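Local coordinates for DNA processing protein DprA (Streptococcus pneumoniae, PDB 3UQZ) that binds single-stranded DNA cooperatively, shields it from nucleases and helps load the RecA recombinase onto it during natural transformation, at residues 7-12 and 66-71. Residues are numbered along the deposited sequence; the frame is centred on the assembly and turned at random.
Sequences EIYKLK and KEFQKF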
loop_
_atom_site.group_PDB
_atom_site.type_symbol
_atom_site.label_atom_id
_atom_site.label_comp_id
_atom_site.label_asym_id
_atom_site.label_seq_id
_atom_site.Cartn_x
_atom_site.Cartn_y
_atom_site.Cartn_z
ATOM N N GLU A 7 -36.198 14.062 -28.243
ATOM C CA GLU A 7 -35.733 15.428 -28.463
ATOM C C GLU A 7 -34.341 15.630 -27.909
ATOM O O GLU A 7 -33.524 16.276 -28.573
ATOM C CB GLU A 7 -36.727 16.466 -27.938
ATOM C CG GLU A 7 -38.035 16.508 -28.713
ATOM C CD GLU A 7 -37.971 17.047 -30.130
ATOM O OE1 GLU A 7 -36.974 17.720 -30.481
ATOM O OE2 GLU A 7 -38.937 16.800 -30.887
ATOM N N ILE A 8 -34.037 15.003 -26.745
ATOM C CA ILE A 8 -32.702 15.027 -26.136
ATOM C C ILE A 8 -31.694 14.462 -27.158
ATOM O O ILE A 8 -30.693 15.121 -27.454
ATOM C CB ILE A 8 -32.674 14.275 -24.771
ATOM C CG1 ILE A 8 -33.433 15.077 -23.674
ATOM C CG2 ILE A 8 -31.247 14.001 -24.345
ATOM C CD1 ILE A 8 -33.800 14.301 -22.384
ATOM N N TYR A 9 -32.012 13.293 -27.755
ATOM C CA TYR A 9 -31.202 12.662 -28.800
ATOM C C TYR A 9 -31.072 13.582 -30.010
ATOM O O TYR A 9 -29.957 13.759 -30.513
ATOM C CB TYR A 9 -31.793 11.301 -29.212
ATOM C CG TYR A 9 -30.897 10.491 -30.127
ATOM C CD1 TYR A 9 -29.582 10.204 -29.771
ATOM C CD2 TYR A 9 -31.373 9.988 -31.337
ATOM C CE1 TYR A 9 -28.751 9.461 -30.611
ATOM C CE2 TYR A 9 -30.553 9.236 -32.180
ATOM C CZ TYR A 9 -29.243 8.976 -31.810
ATOM O OH TYR A 9 -28.427 8.237 -32.629
ATOM N N LYS A 10 -32.204 14.201 -30.448
ATOM C CA LYS A 10 -32.236 15.146 -31.570
ATOM C C LYS A 10 -31.337 16.379 -31.315
ATOM O O LYS A 10 -30.698 16.857 -32.256
ATOM C CB LYS A 10 -33.677 15.540 -31.922
ATOM C CG LYS A 10 -33.828 16.148 -33.309
ATOM C CD LYS A 10 -35.278 16.432 -33.643
ATOM C CE LYS A 10 -35.405 17.218 -34.925
ATOM N NZ LYS A 10 -36.804 17.627 -35.169
ATOM N N LEU A 11 -31.245 16.853 -30.044
ATOM C CA LEU A 11 -30.376 17.979 -29.653
ATOM C C LEU A 11 -28.894 17.598 -29.746
ATOM O O LEU A 11 -28.082 18.408 -30.183
ATOM C CB LEU A 11 -30.716 18.513 -28.244
ATOM C CG LEU A 11 -32.087 19.184 -28.049
ATOM C CD1 LEU A 11 -32.316 19.517 -26.603
ATOM C CD2 LEU A 11 -32.212 20.450 -28.860
ATOM N N LYS A 12 -28.548 16.353 -29.362
ATOM C CA LYS A 12 -27.190 15.804 -29.459
ATOM C C LYS A 12 -26.794 15.725 -30.943
ATOM O O LYS A 12 -25.684 16.108 -31.303
ATOM C CB LYS A 12 -27.112 14.404 -28.814
ATOM C CG LYS A 12 -26.591 14.422 -27.383
ATOM C CD LYS A 12 -26.470 13.048 -26.750
ATOM C CE LYS A 12 -25.467 13.089 -25.622
ATOM N NZ LYS A 12 -25.649 11.965 -24.684
ATOM N N LYS A 66 -36.343 6.111 -36.294
ATOM C CA LYS A 66 -36.035 4.702 -36.522
ATOM C C LYS A 66 -34.721 4.353 -35.785
ATOM O O LYS A 66 -34.660 3.334 -35.098
ATOM C CB LYS A 66 -35.927 4.426 -38.032
ATOM C CG LYS A 66 -35.958 2.954 -38.401
ATOM C CD LYS A 66 -35.680 2.793 -39.875
ATOM C CE LYS A 66 -35.017 1.471 -40.179
ATOM N NZ LYS A 66 -34.651 1.353 -41.615
ATOM N N GLU A 67 -33.698 5.225 -35.922
ATOM C CA GLU A 67 -32.371 5.132 -35.312
ATOM C C GLU A 67 -32.476 5.141 -33.764
ATOM O O GLU A 67 -31.952 4.232 -33.105
ATOM C CB GLU A 67 -31.525 6.313 -35.806
ATOM C CG GLU A 67 -30.030 6.140 -35.657
ATOM C CD GLU A 67 -29.241 7.362 -36.076
ATOM O OE1 GLU A 67 -29.364 7.781 -37.251
ATOM O OE2 GLU A 67 -28.499 7.906 -35.227
ATOM N N PHE A 68 -33.188 6.154 -33.199
ATOM C CA PHE A 68 -33.421 6.320 -31.765
ATOM C C PHE A 68 -34.136 5.116 -31.128
ATOM O O PHE A 68 -33.847 4.771 -29.977
ATOM C CB PHE A 68 -34.205 7.622 -31.500
ATOM C CG PHE A 68 -34.644 7.832 -30.071
ATOM C CD1 PHE A 68 -33.732 8.219 -29.093
ATOM C CD2 PHE A 68 -35.972 7.641 -29.700
ATOM C CE1 PHE A 68 -34.140 8.410 -27.769
ATOM C CE2 PHE A 68 -36.379 7.825 -28.377
ATOM C CZ PHE A 68 -35.459 8.203 -27.419
ATOM N N GLN A 69 -35.079 4.502 -31.862
ATOM C CA GLN A 69 -35.880 3.385 -31.357
ATOM C C GLN A 69 -35.256 1.987 -31.485
ATOM O O GLN A 69 -35.765 1.049 -30.861
ATOM C CB GLN A 69 -37.315 3.449 -31.906
ATOM C CG GLN A 69 -38.133 4.573 -31.267
ATOM C CD GLN A 69 -39.475 4.781 -31.907
ATOM O OE1 GLN A 69 -39.644 4.661 -33.124
ATOM N NE2 GLN A 69 -40.453 5.164 -31.101
ATOM N N LYS A 70 -34.127 1.858 -32.234
ATOM C CA LYS A 70 -33.409 0.585 -32.428
ATOM C C LYS A 70 -33.067 -0.100 -31.098
ATOM O O LYS A 70 -33.246 -1.305 -30.978
ATOM C CB LYS A 70 -32.153 0.766 -33.297
ATOM C CG LYS A 70 -31.647 -0.541 -33.872
ATOM C CD LYS A 70 -30.225 -0.465 -34.383
ATOM C CE LYS A 70 -29.928 -1.667 -35.247
ATOM N NZ LYS A 70 -28.552 -1.633 -35.791
ATOM N N PHE A 71 -32.604 0.672 -30.103
ATOM C CA PHE A 71 -32.304 0.183 -28.756
ATOM C C PHE A 71 -33.057 1.057 -27.752
ATOM O O PHE A 71 -33.125 2.280 -27.964
ATOM C CB PHE A 71 -30.784 0.206 -28.459
ATOM C CG PHE A 71 -29.958 -0.723 -29.318
ATOM C CD1 PHE A 71 -29.969 -2.097 -29.097
ATOM C CD2 PHE A 71 -29.180 -0.229 -30.358
ATOM C CE1 PHE A 71 -29.222 -2.957 -29.909
ATOM C CE2 PHE A 71 -28.423 -1.089 -31.156
ATOM C CZ PHE A 71 -28.439 -2.444 -30.917
#
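Tyr9 supplies nearly all of the share of segment 7-12 in this contact, reaching across to Glu67 with its hydroxyl and to Phe68 with its CB, CG and CD2. The phenol OH donates to the carboxylate: Tyr9 OH lies 2.6 Å from Glu67 OE2, which it meets on the anti side, 20° out of the carboxylate plane. Ring and carboxylate are turned almost square to each other, and OE2 approaches at the ring edge, near the ring plane. The same oxygen forms a salt bridge with Lys13, one helical turn beyond Tyr9, so a hydroxyl and an ammonium group share one carboxylate oxygen; the lysine probably favours the charged form of Glu67.

The closer apolar packing lies nearer the backbone of Tyr9. Its CB sits 3.6 Å from Phe68 CD1, and Tyr9 CD2 comes to 3.7 Å from Phe68 CB, as the two side chains run past one another in opposite directions. With its CG anti to the backbone N (chi1 173°), the Phe68 ring lies alongside CB and CG of Tyr9; the ring planes meet obliquely at 33°, with centroids 5.7 Å apart. Tyr9 is buried, whereas Glu67 and Phe68, on the looser side, remain partly exposed.

Helix 5-13, in the N-terminal sterile-alpha-motif-like domain, thus packs against helix 61-69, whose chain runs on into strand 73-75, an outermost strand of the mixed sheet of the Rossmann-fold part. Phe96 meets the Tyr9 ring edge-to-face and Leu94 also touches that side chain, both from strand 94-99, while Phe68 rests on Ser73 of strand 73-75.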